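Local coordinates for protein tonb-dependent siderophore receptor (Acinetobacter baumannii, PDB 5FR8) that probably takes up iron across the outer membrane by binding iron-chelating siderophores, possibly ferric enterobactin with micromolar affinity, as a TonB-dependent receptor, at residues L312-D317 with L350-E355; S673-Y678 with S713-Y718. All blocks are in the same frame, centred on the assembly; numbering follows the deposited sequence.

Both contacts belong to the β-barrel of this receptor and lie on opposite sides of the chain's centre, their own centres about 43 Å apart and their nearest atoms about 28 Å apart. Contact 1 comes first along the chain and is complete before contact 2 begins. It joins strands 308-323 and 343-361 within the barrel wall. Contact 2 sets the start of strand 674-687 against the loop between strands 693-700 and 724-731, close to the C-terminus. Contact 1 is thus regular antiparallel pairing, whereas contact 2 is made chiefly by side chains, between a long loop and the start of a strand. Each also has a neighbour in the plug: Pro103 near contact 1 and Arg83 near contact 2.

Contact 1: residues L312-D317 with L350-E355; sequences LVAQYD and LRFNGE
Val313 pairs with Asn353, and Gln315 with Arg351, through the four backbone hydrogen bonds that join strands 312-317 and 350-355. The segment axes run antiparallel (175°), 4.6 Å apart at their closest. Val313 N gives to Asn353 O at 2.7 Å and Asn353 N returns a bond to Val313 O. Gln315 N reaches Arg351 O at 2.9 Å, nearly straight at hydrogen (173°), and Arg351 N closes the second ring on Gln315 O. In the non-hydrogen-bonded pairs between and beyond them, CA-H groups face carbonyls, as at Phe352 CA and Val313 O (3.3 Å).

The face bearing Gln315, Arg351 and Asn353 is mostly polar, with Val313 beside them. Gln315 and Arg351 run side by side, pointing the same way, with Gln315 CG 3.9 Å from Arg351 CB. Further out, Gln315 OE1 lies 3.8 Å from Arg351 CD, and the amide and guanidinium planes are 58° apart. Their polar ends go elsewhere: Gln315 NE2 donates to Asp317 OD1 from above the carboxylate plane, while the guanidinium forms a salt bridge with Glu373. Asp317 is itself salt-bridged to Arg294.

Apolar contacts occupy the other face. Ala314 CB sits at the edge of the Phe352 ring, 3.6 Å from CE1. Leu350 CD1 lies 4.3 Å from Tyr316 CB; the Tyr316 hydroxyl is bonded to Glu348.

The chemistry is that of a transmembrane β-barrel wall. The face with Gln315 and Arg351 looks inward, where both side chains touch Pro103 of the plug, and its charges are partnered across adjoining strands. The face of Leu312, Ala314, Tyr316, Leu350 and Phe352 is largely apolar, with Leu312 and Phe352 on the surface, consistent with contact with lipid.

Contact 2: residues S673-Y678 with S713-Y718; sequences STVKSY and SISQTY
Ser673 against Ser715 and Tyr678 against Tyr718 form a loop-on-strand contact: segment 713-718, in the long loop between strands 693-700 and 724-731, meets the start of strand 674-687 and the residue before it mainly through side chains. By barrel topology this loop should be extracellular.

At one end Ser673 OG and Ser715 OG share a hydrogen bond of 2.6 Å. Each OG stands between its own backbone N and carbonyl carbon (chi1 46° and 47°), and each CB points toward the opposite segment. Ser713 helps to shape the loop behind this bond: its OG accepts from Ser715 N at 2.7 Å and from Gln716 N at 2.8 Å, making an ST turn and ST motif. In the middle, Val675 lays CG2 against the backbone of Ser715, 3.6 Å from its O.

At the other end the two tyrosines meet tip to tip, each hydroxyl at the edge of the other ring and in its plane. The OH atoms are hydrogen-bonded, although the modelled separation is so short that its exact value is doubtful. Tyr678 OH also bonds Glu720, and the Tyr718 ring makes a cation-pi contact with Arg83 of the plug, linking this loop to both barrel and plug. Gln716 to Tyr718 open the predicted TonB C-terminal box.

Around the contact, Gln716 NE2 is anchored on Leu708 O within the same loop. Segment 673-678 is paired through its backbone with the end of strand 635-648 and Ser649 just beyond, where Tyr678 also meets the ring of Tyr644; further on, strand 674-687 pairs with strand 693-700.

Contact 1: residues L312-D317 with L350-E355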
loop_
_atom_site.group_PDB
_atom_site.type_symbol
_atom_site.label_atom_id
_atom_site.label_comp_id
_atom_site.label_asym_id
_atom_site.label_seq_id
_atom_site.Cartn_x
_atom_site.Cartn_y
_atom_site.Cartn_z
ATOM N N LEU A 312 -11.884 -20.097 -12.576
ATOM C CA LEU A 312 -10.450 -20.401 -12.562
ATOM C C LEU A 312 -9.641 -19.197 -13.021
ATOM O O LEU A 312 -10.057 -18.466 -13.910
ATOM C CB LEU A 312 -10.119 -21.601 -13.435
ATOM C CG LEU A 312 -10.800 -22.886 -12.971
ATOM C CD1 LEU A 312 -12.074 -23.133 -13.763
ATOM C CD2 LEU A 312 -9.876 -24.084 -13.138
ATOM N N VAL A 313 -8.479 -18.993 -12.412
ATOM C CA VAL A 313 -7.594 -17.912 -12.819
ATOM C C VAL A 313 -6.144 -18.383 -12.900
ATOM O O VAL A 313 -5.636 -19.017 -11.979
ATOM C CB VAL A 313 -7.642 -16.734 -11.825
ATOM C CG1 VAL A 313 -6.853 -15.543 -12.350
ATOM C CG2 VAL A 313 -9.078 -16.325 -11.580
ATOM N N ALA A 314 -5.483 -18.065 -14.001
ATOM C CA ALA A 314 -4.035 -18.115 -14.021
ATOM C C ALA A 314 -3.525 -16.682 -14.176
ATOM O O ALA A 314 -4.047 -15.929 -15.010
ATOM C CB ALA A 314 -3.534 -19.010 -15.145
ATOM N N GLN A 315 -2.535 -16.296 -13.364
ATOM C CA GLN A 315 -1.816 -15.044 -13.611
ATOM C C GLN A 315 -0.298 -15.165 -13.390
ATOM O O GLN A 315 0.173 -15.911 -12.528
ATOM C CB GLN A 315 -2.414 -13.874 -12.819
ATOM C CG GLN A 315 -1.989 -13.772 -11.371
ATOM C CD GLN A 315 -2.342 -12.419 -10.757
ATOM O OE1 GLN A 315 -3.125 -12.340 -9.797
ATOM N NE2 GLN A 315 -1.728 -11.353 -11.269
ATOM N N TYR A 316 0.440 -14.410 -14.199
ATOM C CA TYR A 316 1.909 -14.349 -14.183
ATOM C C TYR A 316 2.305 -12.862 -14.161
ATOM O O TYR A 316 1.842 -12.067 -14.983
ATOM C CB TYR A 316 2.479 -15.080 -15.418
ATOM C CG TYR A 316 3.968 -14.939 -15.617
ATOM C CD1 TYR A 316 4.862 -15.507 -14.726
ATOM C CD2 TYR A 316 4.480 -14.241 -16.710
ATOM C CE1 TYR A 316 6.227 -15.362 -14.893
ATOM C CE2 TYR A 316 5.838 -14.097 -16.889
ATOM C CZ TYR A 316 6.705 -14.656 -15.976
ATOM O OH TYR A 316 8.071 -14.505 -16.139
ATOM N N ASP A 317 3.123 -12.486 -13.186
ATOM C CA ASP A 317 3.574 -11.095 -13.019
ATOM C C ASP A 317 5.083 -11.023 -13.013
ATOM O O ASP A 317 5.753 -11.829 -12.373
ATOM C CB ASP A 317 3.053 -10.503 -11.714
ATOM C CG ASP A 317 1.632 -9.990 -11.838
ATOM O OD1 ASP A 317 0.853 -10.572 -12.628
ATOM O OD2 ASP A 317 1.293 -9.009 -11.148
ATOM N N LEU A 350 3.979 -16.428 -10.234
ATOM C CA LEU A 350 2.986 -17.227 -10.920
ATOM C C LEU A 350 1.910 -17.548 -9.897
ATOM O O LEU A 350 2.225 -17.907 -8.761
ATOM C CB LEU A 350 3.627 -18.492 -11.506
ATOM C CG LEU A 350 2.704 -19.471 -12.233
ATOM C CD1 LEU A 350 2.003 -18.837 -13.434
ATOM C CD2 LEU A 350 3.484 -20.700 -12.662
ATOM N N ARG A 351 0.648 -17.384 -10.269
ATOM C CA ARG A 351 -0.423 -17.630 -9.313
ATOM C C ARG A 351 -1.625 -18.303 -9.958
ATOM O O ARG A 351 -2.037 -17.948 -11.067
ATOM C CB ARG A 351 -0.861 -16.326 -8.659
ATOM C CG ARG A 351 -2.058 -16.476 -7.720
ATOM C CD ARG A 351 -2.608 -15.125 -7.304
ATOM N NE ARG A 351 -1.536 -14.325 -6.709
ATOM C CZ ARG A 351 -1.340 -14.178 -5.400
ATOM N NH1 ARG A 351 -2.155 -14.761 -4.524
ATOM N NH2 ARG A 351 -0.332 -13.434 -4.969
ATOM N N PHE A 352 -2.195 -19.270 -9.260
ATOM C CA PHE A 352 -3.373 -19.940 -9.763
ATOM C C PHE A 352 -4.464 -19.881 -8.733
ATOM O O PHE A 352 -4.204 -19.973 -7.534
ATOM C CB PHE A 352 -3.086 -21.417 -10.070
ATOM C CG PHE A 352 -2.111 -21.633 -11.189
ATOM C CD1 PHE A 352 -2.420 -21.239 -12.484
ATOM C CD2 PHE A 352 -0.890 -22.246 -10.948
ATOM C CE1 PHE A 352 -1.523 -21.452 -13.517
ATOM C CE2 PHE A 352 0.004 -22.457 -11.973
ATOM C CZ PHE A 352 -0.307 -22.061 -13.260
ATOM N N ASN A 353 -5.697 -19.764 -9.201
ATOM C CA ASN A 353 -6.825 -19.774 -8.307
ATOM C C ASN A 353 -8.042 -20.478 -8.909
ATOM O O ASN A 353 -8.488 -20.152 -10.009
ATOM C CB ASN A 353 -7.165 -18.344 -7.933
ATOM C CG ASN A 353 -7.723 -18.248 -6.537
ATOM O OD1 ASN A 353 -7.036 -17.756 -5.628
ATOM N ND2 ASN A 353 -8.966 -18.755 -6.334
ATOM N N GLY A 354 -8.586 -21.445 -8.184
ATOM C CA GLY A 354 -9.825 -22.103 -8.609
ATOM C C GLY A 354 -10.896 -21.941 -7.552
ATOM O O GLY A 354 -10.591 -21.951 -6.367
ATOM N N GLU A 355 -12.153 -21.820 -7.950
ATOM C CA GLU A 355 -13.186 -21.512 -6.968
ATOM C C GLU A 355 -14.577 -21.809 -7.438
ATOM O O GLU A 355 -14.923 -21.475 -8.554
ATOM C CB GLU A 355 -13.103 -20.028 -6.652
ATOM C CG GLU A 355 -14.430 -19.349 -6.404
ATOM C CD GLU A 355 -14.277 -18.062 -5.609
ATOM O OE1 GLU A 355 -13.123 -17.634 -5.356
ATOM O OE2 GLU A 355 -15.314 -17.484 -5.226
#

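Contact 2: residues S673-Y678 with S713-Y718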
loop_
_atom_site.group_PDB
_atom_site.type_symbol
_atom_site.label_atom_id
_atom_site.label_comp_id
_atom_site.label_asym_id
_atom_site.label_seq_id
_atom_site.Cartn_x
_atom_site.Cartn_y
_atom_site.Cartn_z
ATOM N N SER A 673 8.269 14.393 19.205
ATOM C CA SER A 673 7.581 15.628 18.855
ATOM C C SER A 673 6.303 15.251 18.144
ATOM O O SER A 673 6.129 14.107 17.746
ATOM C CB SER A 673 8.428 16.510 17.940
ATOM O OG SER A 673 9.007 15.770 16.895
ATOM N N THR A 674 5.412 16.216 17.968
ATOM C CA THR A 674 4.067 15.915 17.533
ATOM C C THR A 674 3.581 17.007 16.618
ATOM O O THR A 674 3.541 18.134 17.003
ATOM C CB THR A 674 3.155 15.859 18.766
ATOM O OG1 THR A 674 3.587 14.793 19.617
ATOM C CG2 THR A 674 1.696 15.658 18.376
ATOM N N VAL A 675 3.174 16.678 15.409
ATOM C CA VAL A 675 2.664 17.706 14.521
ATOM C C VAL A 675 1.319 18.232 15.017
ATOM O O VAL A 675 0.421 17.453 15.286
ATOM C CB VAL A 675 2.464 17.153 13.117
ATOM C CG1 VAL A 675 1.805 18.192 12.235
ATOM C CG2 VAL A 675 3.801 16.710 12.538
ATOM N N LYS A 676 1.183 19.552 15.125
ATOM C CA LYS A 676 -0.062 20.165 15.590
ATOM C C LYS A 676 -1.146 19.996 14.544
ATOM O O LYS A 676 -0.840 19.892 13.360
ATOM C CB LYS A 676 0.172 21.633 15.964
ATOM C CG LYS A 676 1.105 21.755 17.159
ATOM C CD LYS A 676 1.222 23.157 17.754
ATOM C CE LYS A 676 2.259 23.166 18.877
ATOM N NZ LYS A 676 2.469 24.516 19.448
ATOM N N SER A 677 -2.405 19.920 14.973
ATOM C CA SER A 677 -3.475 19.562 14.057
ATOM C C SER A 677 -3.748 20.687 13.077
ATOM O O SER A 677 -3.385 21.822 13.327
ATOM C CB SER A 677 -4.731 19.211 14.809
ATOM O OG SER A 677 -5.017 20.243 15.698
ATOM N N TYR A 678 -4.355 20.354 11.943
ATOM C CA TYR A 678 -4.570 21.321 10.881
ATOM C C TYR A 678 -5.584 20.823 9.850
ATOM O O TYR A 678 -6.140 19.728 9.978
ATOM C CB TYR A 678 -3.236 21.675 10.209
ATOM C CG TYR A 678 -2.603 20.555 9.418
ATOM C CD1 TYR A 678 -1.794 19.589 10.036
ATOM C CD2 TYR A 678 -2.775 20.472 8.036
ATOM C CE1 TYR A 678 -1.189 18.566 9.291
ATOM C CE2 TYR A 678 -2.182 19.445 7.293
ATOM C CZ TYR A 678 -1.393 18.506 7.925
ATOM O OH TYR A 678 -0.811 17.516 7.181
ATOM N N SER A 713 13.321 16.552 12.782
ATOM C CA SER A 713 12.192 16.105 13.580
ATOM C C SER A 713 11.863 14.683 13.219
ATOM O O SER A 713 12.253 14.210 12.160
ATOM C CB SER A 713 10.956 16.959 13.304
ATOM O OG SER A 713 9.773 16.187 13.475
ATOM N N ILE A 714 11.127 13.997 14.088
ATOM C CA ILE A 714 10.640 12.644 13.757
ATOM C C ILE A 714 9.102 12.623 13.735
ATOM O O ILE A 714 8.478 11.572 13.590
ATOM C CB ILE A 714 11.224 11.591 14.703
ATOM C CG1 ILE A 714 10.977 11.972 16.147
ATOM C CG2 ILE A 714 12.723 11.486 14.504
ATOM C CD1 ILE A 714 11.436 10.913 17.116
ATOM N N SER A 715 8.499 13.814 13.820
ATOM C CA SER A 715 7.072 13.969 13.550
ATOM C C SER A 715 6.814 14.695 12.232
ATOM O O SER A 715 6.117 14.186 11.373
ATOM C CB SER A 715 6.370 14.680 14.704
ATOM O OG SER A 715 7.080 15.825 15.113
ATOM N N GLN A 716 7.360 15.883 12.060
ATOM C CA GLN A 716 7.209 16.573 10.775
ATOM C C GLN A 716 7.999 15.890 9.635
ATOM O O GLN A 716 9.082 16.338 9.241
ATOM C CB GLN A 716 7.627 18.020 10.912
ATOM C CG GLN A 716 7.142 18.861 9.756
ATOM C CD GLN A 716 7.215 20.328 10.066
ATOM O OE1 GLN A 716 6.837 20.763 11.165
ATOM N NE2 GLN A 716 7.726 21.110 9.119
ATOM N N THR A 717 7.452 14.805 9.113
ATOM C CA THR A 717 8.221 13.911 8.247
ATOM C C THR A 717 7.903 14.010 6.741
ATOM O O THR A 717 8.484 13.264 5.952
ATOM C CB THR A 717 7.953 12.438 8.644
ATOM O OG1 THR A 717 6.536 12.268 8.815
ATOM C CG2 THR A 717 8.661 12.059 9.946
ATOM N N TYR A 718 6.960 14.870 6.347
ATOM C CA TYR A 718 6.459 14.843 4.968
ATOM C C TYR A 718 6.128 16.223 4.492
ATOM O O TYR A 718 6.011 17.167 5.288
ATOM C CB TYR A 718 5.198 13.965 4.852
ATOM C CG TYR A 718 4.038 14.469 5.678
ATOM C CD1 TYR A 718 3.920 14.132 7.037
ATOM C CD2 TYR A 718 3.088 15.321 5.132
ATOM C CE1 TYR A 718 2.883 14.632 7.809
ATOM C CE2 TYR A 718 2.048 15.825 5.913
ATOM C CZ TYR A 718 1.956 15.483 7.241
ATOM O OH TYR A 718 0.915 15.969 7.978
#